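Local coordinates for protein first ORF in transposon ISC1904 (Sulfolobus solfataricus, PDB 3ILX) that probably binds DNA and exchanges its strands as the resolvase-type catalytic domain of a serine recombinase from an IS607-like transposon, at residues D101-E105 against E106-E110; S128-Y131 against E132-K135; E85-A89 against H90-I94; V24-L27 against E28-K32; G51-K54 against L55-I59. All coordinates share one frame; numbering follows the deposited sequence.

Contact 1. Residues D101-E105 against E106-E110; sequences DKTPE and EELVE
Thr103 places its methyl CG2 anti to the backbone N, and Glu107 does the same with CG (chi1 172°), its chain then running out extended. With these torsions the two side chains cross at about a right angle. The methyl of Thr103 lies against the carboxylate end of Glu107, with Thr103 CG2 3.5 Å from Glu107 CD. Its other neighbour is Leu108, whose CG is 3.7 Å from Thr103 CG2. Pro104 CD also approaches the carboxylate, 3.5 Å from Glu107 OE1. The charge of Glu107 is met by salt bridges to Arg10 and Arg74.

Pro104 is the N-cap residue of the helix. Its carbonyl O accepts two backbone bonds, from Glu107 N at 3.0 Å and from Leu108 N at 3.3 Å. The first donor stands above the carbonyl plane, and its bond is the more bent. One residue further on, Val109 N bonds to Glu105 O at 3.1 Å. Glu105 and Val109 lie side by side and point the same way, with Glu105 CG 4.2 Å from Val109 CG2.

The contact forms the start of helix 105-125, the long helix that follows the sheet domain in serine recombinases. Thr103 OG1 bonds to Asp73 and so ties the entering loop to helix 72-75. Glu105 bonds to Ser128 of the second subunit, while Leu108 and Val109 pack on Lys122 and Lys130 of that subunit.

Contact 2. Residues S128-Y131 against E132-K135; sequences SQKY and EKVK
The Tyr131 ring has the carboxylate of Glu132 at its edge, in the ring plane, with Glu132 OE2 3.8 Å from Tyr131 CE2. The two flat groups are nearly perpendicular, their planes 85° apart. Lys135 CD comes to the ring obliquely, 4.1 Å from Tyr131 OH. Glu132 reaches back to the ring because its chain bends at chi2 (-65°).

Elsewhere on the helix, Lys130 NZ and Lys133 NZ are 3.7 Å apart. A water accepts from both, weakly from Lys130. Both face the C-terminal carboxylate of Asn143 of the second subunit. Lys133 NZ bonds to its O and to the carbonyl O of Glu140 of that subunit. Lys130 NZ makes only a long, weak ion pair with Asn143 OXT. This negative charge probably helps the two ammonium groups lie close.

The backbone makes a type I turn from Ser128 to Tyr131. Ser128 OG caps it by accepting from Lys130 N at 3.0 Å. Helical bonds follow from Val134 N to Lys130 O and from Lys135 N to Tyr131 O. A second water links Glu132 N to Gln129 O, the latter bond weak.

The contact spans the turn after helix 105-125 and the first turn of helix 131-142. Val134 packs on Ser120 and Leu123 of helix 105-125 and on Leu112 of the second subunit.

Contact 3. Residues E85-A89 against H90-I94; sequences EVCKA and HNCEI
Cys87 and Cys92 meet where helix 80-89 turns into strand 93-96, the outermost strand, within this chain, of the parallel sheet in this alpha/beta resolvase domain. Cys87 CB lies against the loop, 3.1 Å from Cys92 O and 3.8 Å from Cys92 CB. SG then goes on to Ile94 and lies 3.6 Å from its CD1. The sulfur gets there with SG anti to its own carbonyl carbon (chi1 -73°). Cys87 SG and Cys92 SG remain 4.0 Å apart, so they form no disulfide.

The backbone closes the turn on one acceptor. Cys87 O takes Cys92 N at 2.9 Å and His90 N at 3.0 Å, and the two donors reach it from opposite faces of its plane. A weak bond also runs from His90 N to Val86 O. Asn91 makes the reversal with positive phi (58°).

Ile59 of helix 50-60 packs against this turn, and Asn62 bonds to His90 ND1. At the subunit interface, His90 NE2 bonds to its counterpart in the second subunit. Glu85 has two positive partners: Lys88, by a salt bridge whose hydrogen bonds are weak, and Arg57 of the second subunit. The His90 ring also has Val86 O at its edge, in plane and 3.3 Å from His90 CD2.

Contact 4. Residues V24-L27 against E28-K32; sequences VKYL and EEQVK
The last turns of helix 19-30, which packs against the parallel sheet of the resolvase domain, hold this contact. Three pairs of side chains four residues apart meet along it. Tyr26 and Gln30 form a CH-pi contact. Gln30 CG lies over the face of the Tyr26 ring, 4.1 Å from its centroid and 29° off the ring normal. The amide beyond it is almost parallel to the ring, the planes 11° apart. A bend at chi2 (-62°) folds the Gln30 chain so that the amide comes beside the ring. Leu97, from a loop, touches both residues.

Val24 and Glu28 run side by side and point the same way. Val24 CG1 meets the carboxylate, 3.4 Å from Glu28 OE2. Both side chains also touch Val37 of strand 36-41, so this pair sits where the helix faces the sheet. Lys25 and Glu29 also lie side by side. Their opposite charges probably attract weakly, Lys25 NZ lying 4.3 Å from Glu29 OE2, beyond a salt bridge.

Regular backbone bonds join the residues, such as Glu28 N to Val24 O and Glu29 N to Lys25 O. The bond from Gln30 N to Tyr26 O is longer, at 3.3 Å, and Gln30 N also bonds weakly to Leu27 O. Leu27 is buried and packs on Leu7 of strand 4-11. Val31 is the first residue to leave helical geometry. It still gives the final helical bond, a straight one, from Val31 N to Leu27 O at 2.8 Å.

Contact 5. Residues G51-K54 against L55-I59; sequences GFLK and LLRMI
Lys54, Leu53 and Leu55 lose the most surface in this contact, each in its own way. Leu53 meets Arg57 one turn later. Its CB sits over the centre of one face of the Arg57 guanidinium, 4.0 Å above the plane. Leu53 CD1 comes 4.2 Å from Arg57 NH2. Arg57 gets its flat end there with CG anti to the carbonyl carbon (chi1 -70°) and the chain extended from CG to NE. The charge itself is used outside, in a salt bridge to Glu85 of the second subunit.

Lys54 lies alongside the selenomethionine Met58, both pointing the same way. Lys54 CE is 4.0 Å from Met58 SE. A glycerol, probably from the crystallisation liquor, lies near the lysine side chain.

Leu55 turns to the core. Its CB rests on the backbone, 3.4 Å from Phe52 O, and its side chain packs on Ile6 and Tyr8 of strand 4-11 and on Val67 of strand 64-69. Phe52 and Leu56 touch more loosely, Phe52 CE2 lying 4.4 Å from Leu56 CD2.

Four backbone bonds run unbroken through the contact. They include Leu55 N to Gly51 O at 2.9 Å and Leu56 N to Phe52 O at 2.8 Å. This is an amphipathic helix, with one side on the parallel sheet of the alpha/beta resolvase domain and another at the subunit interface.

Overall arrangement
All five contacts are local, within a helix or at its end. Contacts 3 and 5 touch each other through Ile59, and both lie on the same side of the chain's centre. Both are partly buried; contact 3 packs cysteine sulfur on aliphatic carbon, contact 5 adds a leucine against a guanidinium face. Contact 4 is a surface contact on helix 19-30, and no other chain touches it. Contacts 1 and 2 open successive helices, 105-125 and 131-142, with centres 24 Å apart. Contact 1 is partly buried and rich in carboxylates. Contact 2 is at the surface, with lysines, bridging waters and a tyrosine beside a carboxylate. Contacts 1, 2, 3 and 5 all reach the second subunit, contacts 1 and 2 by reciprocal Glu105–Ser128 bonds.

Contact 1. Residues D101-E105 against E106-E110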
# COMPACT_ATOMS: atom_id res chain seq x y z
N ASP A 101 -4.34 -10.01 -11.90
CA ASP A 101 -4.76 -8.72 -12.44
C ASP A 101 -4.73 -8.66 -13.96
O ASP A 101 -3.82 -9.16 -14.60
CB ASP A 101 -3.84 -7.64 -11.89
CG ASP A 101 -4.03 -7.42 -10.42
OD1 ASP A 101 -5.18 -7.58 -9.94
OD2 ASP A 101 -3.05 -7.06 -9.73
N LYS A 102 -5.75 -8.02 -14.52
CA LYS A 102 -5.83 -7.81 -15.96
C LYS A 102 -5.76 -6.30 -16.27
O LYS A 102 -6.46 -5.81 -17.13
CB LYS A 102 -7.11 -8.48 -16.51
CG LYS A 102 -7.00 -9.99 -16.63
CD LYS A 102 -5.75 -10.38 -17.47
CE LYS A 102 -5.65 -11.87 -17.76
NZ LYS A 102 -5.37 -12.67 -16.52
N THR A 103 -4.94 -5.59 -15.52
CA THR A 103 -4.71 -4.15 -15.68
C THR A 103 -4.38 -3.71 -17.11
O THR A 103 -3.48 -4.29 -17.72
CB THR A 103 -3.53 -3.77 -14.82
OG1 THR A 103 -3.57 -4.58 -13.64
CG2 THR A 103 -3.56 -2.30 -14.43
N PRO A 104 -5.07 -2.67 -17.64
CA PRO A 104 -4.63 -2.08 -18.92
C PRO A 104 -3.23 -1.49 -18.84
O PRO A 104 -2.81 -0.98 -17.78
CB PRO A 104 -5.64 -0.95 -19.15
CG PRO A 104 -6.83 -1.33 -18.33
CD PRO A 104 -6.23 -1.94 -17.10
N GLU A 105 -2.52 -1.52 -19.96
CA GLU A 105 -1.16 -1.04 -20.03
C GLU A 105 -1.08 0.40 -19.55
O GLU A 105 -0.21 0.73 -18.75
CB GLU A 105 -0.63 -1.16 -21.46
CG GLU A 105 0.72 -0.47 -21.63
CD GLU A 105 1.43 -0.88 -22.89
OE1 GLU A 105 0.94 -1.78 -23.60
OE2 GLU A 105 2.50 -0.32 -23.17
N GLU A 106 -1.98 1.23 -20.06
CA GLU A 106 -2.01 2.66 -19.72
C GLU A 106 -2.10 2.88 -18.21
O GLU A 106 -1.54 3.84 -17.70
CB GLU A 106 -3.21 3.34 -20.42
CG GLU A 106 -3.36 4.84 -20.14
CD GLU A 106 -4.71 5.43 -20.59
OE1 GLU A 106 -5.39 4.83 -21.46
OE2 GLU A 106 -5.09 6.50 -20.06
N GLU A 107 -2.82 1.99 -17.52
CA GLU A 107 -3.06 2.15 -16.09
C GLU A 107 -1.74 1.89 -15.34
O GLU A 107 -1.34 2.68 -14.47
CB GLU A 107 -4.19 1.24 -15.58
CG GLU A 107 -4.30 1.28 -14.03
CD GLU A 107 -5.49 0.50 -13.44
OE1 GLU A 107 -6.30 -0.03 -14.21
OE2 GLU A 107 -5.60 0.44 -12.18
N LEU A 108 -1.05 0.82 -15.72
CA LEU A 108 0.20 0.49 -15.06
C LEU A 108 1.27 1.56 -15.25
O LEU A 108 2.03 1.83 -14.31
CB LEU A 108 0.77 -0.80 -15.58
CG LEU A 108 0.05 -2.11 -15.28
CD1 LEU A 108 0.58 -3.14 -16.24
CD2 LEU A 108 0.31 -2.53 -13.82
N VAL A 109 1.33 2.13 -16.46
CA VAL A 109 2.33 3.14 -16.82
C VAL A 109 2.04 4.41 -16.04
O VAL A 109 2.95 5.09 -15.54
CB VAL A 109 2.32 3.40 -18.36
CG1 VAL A 109 3.10 4.62 -18.75
CG2 VAL A 109 2.84 2.15 -19.14
N GLU A 110 0.76 4.74 -15.95
CA GLU A 110 0.31 5.89 -15.20
C GLU A 110 0.64 5.74 -13.72
O GLU A 110 1.08 6.70 -13.08
CB GLU A 110 -1.18 6.04 -15.39
CG GLU A 110 -1.77 7.19 -14.66
CD GLU A 110 -3.30 7.14 -14.65
OE1 GLU A 110 -3.91 6.54 -15.58
OE2 GLU A 110 -3.88 7.68 -13.70

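Contact 2. Residues S128-Y131 against E132-K135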
# COMPACT_ATOMS: atom_id res chain seq x y z
N SER A 128 20.16 13.21 -3.51
CA SER A 128 20.73 11.98 -3.95
C SER A 128 21.01 12.06 -5.45
O SER A 128 20.17 12.53 -6.23
CB SER A 128 19.73 10.87 -3.72
OG SER A 128 20.06 9.74 -4.49
N GLN A 129 22.16 11.53 -5.85
CA GLN A 129 22.52 11.47 -7.27
C GLN A 129 21.65 10.46 -8.08
O GLN A 129 21.72 10.40 -9.31
CB GLN A 129 24.04 11.25 -7.44
CG GLN A 129 24.83 12.60 -7.36
CD GLN A 129 26.38 12.48 -7.50
OE1 GLN A 129 26.93 11.41 -7.84
NE2 GLN A 129 27.07 13.59 -7.24
N LYS A 130 20.78 9.71 -7.40
CA LYS A 130 19.83 8.88 -8.14
C LYS A 130 18.66 9.68 -8.70
O LYS A 130 17.91 9.17 -9.52
CB LYS A 130 19.33 7.72 -7.27
CG LYS A 130 20.46 6.85 -6.73
CD LYS A 130 20.91 5.78 -7.74
CE LYS A 130 22.10 4.99 -7.13
NZ LYS A 130 22.71 4.13 -8.14
N TYR A 131 18.48 10.92 -8.25
CA TYR A 131 17.37 11.71 -8.74
C TYR A 131 17.34 11.75 -10.28
O TYR A 131 16.30 11.63 -10.86
CB TYR A 131 17.48 13.13 -8.23
CG TYR A 131 16.58 14.09 -8.94
CD1 TYR A 131 15.26 14.28 -8.50
CD2 TYR A 131 17.03 14.85 -10.00
CE1 TYR A 131 14.43 15.16 -9.12
CE2 TYR A 131 16.21 15.77 -10.64
CZ TYR A 131 14.90 15.91 -10.19
OH TYR A 131 14.05 16.81 -10.80
N GLU A 132 18.50 11.93 -10.91
CA GLU A 132 18.54 12.13 -12.34
C GLU A 132 18.14 10.84 -13.07
O GLU A 132 17.47 10.92 -14.08
CB GLU A 132 19.92 12.65 -12.79
CG GLU A 132 20.09 14.18 -12.65
CD GLU A 132 19.16 14.96 -13.57
OE1 GLU A 132 18.67 14.37 -14.55
OE2 GLU A 132 18.89 16.16 -13.33
N LYS A 133 18.47 9.69 -12.51
CA LYS A 133 18.05 8.41 -13.12
C LYS A 133 16.54 8.24 -13.06
O LYS A 133 15.91 7.75 -14.04
CB LYS A 133 18.74 7.22 -12.46
CG LYS A 133 20.24 7.24 -12.65
CD LYS A 133 20.95 6.17 -11.87
CE LYS A 133 22.46 6.27 -12.06
NZ LYS A 133 23.08 4.95 -11.76
N VAL A 134 15.98 8.63 -11.91
CA VAL A 134 14.54 8.47 -11.65
C VAL A 134 13.70 9.40 -12.56
O VAL A 134 12.72 8.97 -13.15
CB VAL A 134 14.20 8.61 -10.13
CG1 VAL A 134 12.70 8.47 -9.92
CG2 VAL A 134 14.92 7.53 -9.33
N LYS A 135 14.15 10.66 -12.70
CA LYS A 135 13.55 11.61 -13.62
C LYS A 135 13.59 11.08 -15.08
O LYS A 135 12.59 11.07 -15.79
CB LYS A 135 14.32 12.92 -13.51
CG LYS A 135 13.68 14.09 -14.19
CD LYS A 135 14.73 15.15 -14.46
CE LYS A 135 14.51 15.86 -15.78
NZ LYS A 135 15.53 16.95 -15.89
O HOH W 1 20.91 13.06 -9.69
O HOH W 2 24.44 6.48 -9.68

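Contact 3. Residues E85-A89 against H90-I94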
# COMPACT_ATOMS: atom_id res chain seq x y z
N GLU A 85 -6.32 -8.66 5.96
CA GLU A 85 -6.19 -8.80 7.40
C GLU A 85 -7.37 -8.09 8.05
O GLU A 85 -8.01 -8.63 8.96
CB GLU A 85 -4.86 -8.24 7.88
CG GLU A 85 -3.63 -9.08 7.53
CD GLU A 85 -3.60 -10.40 8.25
OE1 GLU A 85 -4.13 -10.50 9.37
OE2 GLU A 85 -3.02 -11.36 7.70
N VAL A 86 -7.67 -6.89 7.54
CA VAL A 86 -8.80 -6.10 8.03
C VAL A 86 -10.11 -6.87 7.88
O VAL A 86 -10.90 -6.97 8.83
CB VAL A 86 -8.89 -4.74 7.28
CG1 VAL A 86 -10.16 -3.98 7.70
CG2 VAL A 86 -7.64 -3.90 7.60
N CYS A 87 -10.32 -7.43 6.70
CA CYS A 87 -11.56 -8.19 6.44
C CYS A 87 -11.68 -9.40 7.35
O CYS A 87 -12.77 -9.70 7.86
CB CYS A 87 -11.60 -8.60 4.98
SG CYS A 87 -11.94 -7.20 3.94
N LYS A 88 -10.56 -10.10 7.56
CA LYS A 88 -10.55 -11.30 8.38
C LYS A 88 -11.02 -10.94 9.80
O LYS A 88 -11.89 -11.58 10.36
CB LYS A 88 -9.17 -11.96 8.36
CG LYS A 88 -9.05 -13.27 9.16
CD LYS A 88 -7.72 -14.02 8.87
CE LYS A 88 -6.50 -13.23 9.35
NZ LYS A 88 -5.20 -13.65 8.71
N ALA A 89 -10.48 -9.86 10.36
CA ALA A 89 -10.89 -9.43 11.70
C ALA A 89 -12.34 -8.92 11.74
O ALA A 89 -12.92 -8.83 12.81
CB ALA A 89 -9.92 -8.34 12.23
N HIS A 90 -12.91 -8.56 10.59
CA HIS A 90 -14.27 -8.01 10.58
C HIS A 90 -15.31 -8.86 9.86
O HIS A 90 -16.30 -8.34 9.32
CB HIS A 90 -14.27 -6.60 10.01
CG HIS A 90 -13.72 -5.59 10.94
ND1 HIS A 90 -14.49 -4.97 11.90
CD2 HIS A 90 -12.46 -5.12 11.10
CE1 HIS A 90 -13.73 -4.14 12.60
NE2 HIS A 90 -12.50 -4.21 12.13
N ASN A 91 -15.06 -10.17 9.86
CA ASN A 91 -16.00 -11.18 9.39
C ASN A 91 -16.41 -10.94 7.95
O ASN A 91 -17.54 -11.21 7.54
CB ASN A 91 -17.21 -11.26 10.35
CG ASN A 91 -16.79 -11.60 11.76
OD1 ASN A 91 -15.99 -12.52 11.96
ND2 ASN A 91 -17.29 -10.85 12.74
N CYS A 92 -15.43 -10.50 7.19
CA CYS A 92 -15.61 -10.12 5.82
C CYS A 92 -14.59 -10.88 4.96
O CYS A 92 -13.45 -11.10 5.36
CB CYS A 92 -15.36 -8.60 5.71
SG CYS A 92 -15.83 -7.95 4.13
N GLU A 93 -15.02 -11.26 3.77
CA GLU A 93 -14.18 -11.98 2.82
C GLU A 93 -14.13 -11.15 1.55
O GLU A 93 -15.13 -10.62 1.12
CB GLU A 93 -14.84 -13.33 2.58
CG GLU A 93 -14.72 -13.93 1.23
CD GLU A 93 -15.58 -15.18 1.11
OE1 GLU A 93 -16.75 -15.18 1.62
OE2 GLU A 93 -15.09 -16.17 0.51
N ILE A 94 -12.94 -10.96 0.99
CA ILE A 94 -12.81 -10.32 -0.31
C ILE A 94 -12.75 -11.46 -1.29
O ILE A 94 -11.95 -12.36 -1.11
CB ILE A 94 -11.52 -9.53 -0.44
CG1 ILE A 94 -11.53 -8.29 0.44
CG2 ILE A 94 -11.29 -9.07 -1.88
CD1 ILE A 94 -10.11 -8.00 0.96

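Contact 4. Residues V24-L27 against E28-K32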
# COMPACT_ATOMS: atom_id res chain seq x y z
N VAL A 24 -18.92 -3.49 -14.07
CA VAL A 24 -20.05 -3.69 -13.18
C VAL A 24 -20.93 -4.85 -13.69
O VAL A 24 -21.30 -5.76 -12.94
CB VAL A 24 -20.83 -2.38 -13.05
CG1 VAL A 24 -22.19 -2.61 -12.40
CG2 VAL A 24 -19.99 -1.36 -12.24
N LYS A 25 -21.23 -4.83 -14.98
CA LYS A 25 -22.08 -5.82 -15.59
C LYS A 25 -21.44 -7.19 -15.49
O LYS A 25 -22.13 -8.18 -15.24
CB LYS A 25 -22.31 -5.45 -17.05
CG LYS A 25 -23.49 -6.14 -17.71
CD LYS A 25 -23.83 -5.48 -19.06
CE LYS A 25 -22.64 -5.50 -20.02
NZ LYS A 25 -22.58 -6.81 -20.76
N TYR A 26 -20.12 -7.25 -15.66
CA TYR A 26 -19.45 -8.53 -15.54
C TYR A 26 -19.61 -9.09 -14.12
O TYR A 26 -19.91 -10.28 -13.93
CB TYR A 26 -17.98 -8.42 -15.93
CG TYR A 26 -17.15 -9.61 -15.49
CD1 TYR A 26 -17.40 -10.90 -16.01
CD2 TYR A 26 -16.14 -9.46 -14.56
CE1 TYR A 26 -16.64 -12.00 -15.58
CE2 TYR A 26 -15.37 -10.55 -14.14
CZ TYR A 26 -15.63 -11.81 -14.65
OH TYR A 26 -14.86 -12.86 -14.21
N LEU A 27 -19.43 -8.20 -13.13
CA LEU A 27 -19.54 -8.54 -11.72
C LEU A 27 -20.92 -9.08 -11.40
O LEU A 27 -21.06 -10.12 -10.74
CB LEU A 27 -19.24 -7.32 -10.83
CG LEU A 27 -17.77 -6.88 -10.74
CD1 LEU A 27 -17.64 -5.69 -9.82
CD2 LEU A 27 -16.86 -8.00 -10.24
N GLU A 28 -21.93 -8.38 -11.89
CA GLU A 28 -23.31 -8.76 -11.66
C GLU A 28 -23.68 -10.11 -12.27
O GLU A 28 -24.46 -10.85 -11.68
CB GLU A 28 -24.26 -7.62 -12.09
CG GLU A 28 -24.04 -6.40 -11.19
CD GLU A 28 -24.77 -5.15 -11.62
OE1 GLU A 28 -25.35 -5.12 -12.73
OE2 GLU A 28 -24.75 -4.17 -10.82
N GLU A 29 -23.09 -10.45 -13.42
CA GLU A 29 -23.33 -11.76 -14.01
C GLU A 29 -22.73 -12.90 -13.20
O GLU A 29 -23.24 -14.02 -13.23
CB GLU A 29 -22.81 -11.83 -15.44
CG GLU A 29 -23.85 -11.40 -16.45
CD GLU A 29 -23.28 -10.59 -17.60
OE1 GLU A 29 -22.04 -10.44 -17.71
OE2 GLU A 29 -24.10 -10.11 -18.42
N GLN A 30 -21.67 -12.60 -12.46
CA GLN A 30 -21.02 -13.60 -11.62
C GLN A 30 -21.65 -13.72 -10.23
O GLN A 30 -21.79 -14.83 -9.69
CB GLN A 30 -19.51 -13.35 -11.54
CG GLN A 30 -18.85 -13.24 -12.92
CD GLN A 30 -18.98 -14.51 -13.71
OE1 GLN A 30 -19.79 -14.60 -14.64
NE2 GLN A 30 -18.23 -15.53 -13.31
N VAL A 31 -22.02 -12.57 -9.67
CA VAL A 31 -22.71 -12.49 -8.40
C VAL A 31 -24.12 -12.01 -8.69
O VAL A 31 -24.34 -10.84 -9.00
CB VAL A 31 -22.05 -11.48 -7.49
CG1 VAL A 31 -22.61 -11.57 -6.09
CG2 VAL A 31 -20.55 -11.72 -7.46
N LYS A 32 -25.07 -12.92 -8.60
CA LYS A 32 -26.45 -12.56 -8.85
C LYS A 32 -27.10 -11.85 -7.67
O LYS A 32 -27.95 -11.00 -7.87
CB LYS A 32 -27.24 -13.79 -9.21
CG LYS A 32 -26.95 -14.35 -10.59
CD LYS A 32 -28.10 -15.29 -10.99
CE LYS A 32 -29.46 -14.61 -10.80
NZ LYS A 32 -30.58 -15.33 -11.47

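Contact 5. Residues G51-K54 against L55-I59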
# COMPACT_ATOMS: atom_id res chain seq x y z
N GLY A 51 -15.51 6.01 -3.00
CA GLY A 51 -16.07 4.68 -2.98
C GLY A 51 -15.25 3.77 -2.08
O GLY A 51 -15.80 3.09 -1.20
N PHE A 52 -13.92 3.76 -2.27
CA PHE A 52 -13.04 2.84 -1.52
C PHE A 52 -13.07 3.15 -0.03
O PHE A 52 -13.08 2.22 0.79
CB PHE A 52 -11.61 2.95 -2.04
CG PHE A 52 -10.56 2.28 -1.18
CD1 PHE A 52 -10.31 0.91 -1.30
CD2 PHE A 52 -9.75 3.04 -0.33
CE1 PHE A 52 -9.32 0.31 -0.51
CE2 PHE A 52 -8.76 2.45 0.42
CZ PHE A 52 -8.54 1.06 0.31
N LEU A 53 -13.08 4.44 0.30
CA LEU A 53 -13.17 4.91 1.69
C LEU A 53 -14.52 4.55 2.35
O LEU A 53 -14.53 4.09 3.50
CB LEU A 53 -12.90 6.41 1.79
CG LEU A 53 -11.46 6.82 1.49
CD1 LEU A 53 -11.34 8.36 1.53
CD2 LEU A 53 -10.51 6.16 2.51
N LYS A 54 -15.63 4.74 1.62
CA LYS A 54 -16.95 4.28 2.10
C LYS A 54 -16.88 2.78 2.41
O LYS A 54 -17.24 2.33 3.51
CB LYS A 54 -18.04 4.58 1.07
CG LYS A 54 -19.42 4.03 1.44
CD LYS A 54 -20.40 4.25 0.29
CE LYS A 54 -21.68 3.40 0.43
NZ LYS A 54 -22.48 3.92 1.57
N LEU A 55 -16.36 2.02 1.46
CA LEU A 55 -16.22 0.59 1.61
C LEU A 55 -15.38 0.18 2.83
O LEU A 55 -15.81 -0.66 3.60
CB LEU A 55 -15.63 -0.03 0.33
CG LEU A 55 -15.39 -1.55 0.29
CD1 LEU A 55 -16.63 -2.38 0.72
CD2 LEU A 55 -14.90 -1.97 -1.13
N LEU A 56 -14.17 0.74 2.94
CA LEU A 56 -13.27 0.43 4.06
C LEU A 56 -13.93 0.73 5.42
O LEU A 56 -13.79 -0.05 6.38
CB LEU A 56 -11.97 1.25 3.93
CG LEU A 56 -10.95 1.21 5.06
CD1 LEU A 56 -10.54 -0.22 5.27
CD2 LEU A 56 -9.71 2.06 4.68
N ARG A 57 -14.61 1.87 5.51
CA ARG A 57 -15.30 2.24 6.74
C ARG A 57 -16.45 1.29 7.03
O ARG A 57 -16.68 0.93 8.17
CB ARG A 57 -15.77 3.69 6.69
CG ARG A 57 -14.60 4.64 6.75
CD ARG A 57 -14.92 6.04 6.24
NE ARG A 57 -13.67 6.80 6.18
CZ ARG A 57 -13.51 7.96 5.55
NH1 ARG A 57 -14.51 8.51 4.88
NH2 ARG A 57 -12.33 8.56 5.60
N MSE A 58 -17.16 0.86 5.99
CA MSE A 58 -18.24 -0.09 6.21
C MSE A 58 -17.72 -1.43 6.75
O MSE A 58 -18.33 -2.01 7.63
CB MSE A 58 -19.04 -0.33 4.92
CG MSE A 58 -19.96 0.81 4.57
SE MSE A 58 -20.84 0.35 2.89
CE MSE A 58 -22.26 -0.79 3.63
N ILE A 59 -16.61 -1.92 6.18
CA ILE A 59 -16.02 -3.18 6.64
C ILE A 59 -15.64 -3.06 8.11
O ILE A 59 -15.99 -3.91 8.94
CB ILE A 59 -14.76 -3.56 5.82
CG1 ILE A 59 -15.15 -3.88 4.37
CG2 ILE A 59 -14.00 -4.76 6.45
CD1 ILE A 59 -13.96 -3.88 3.38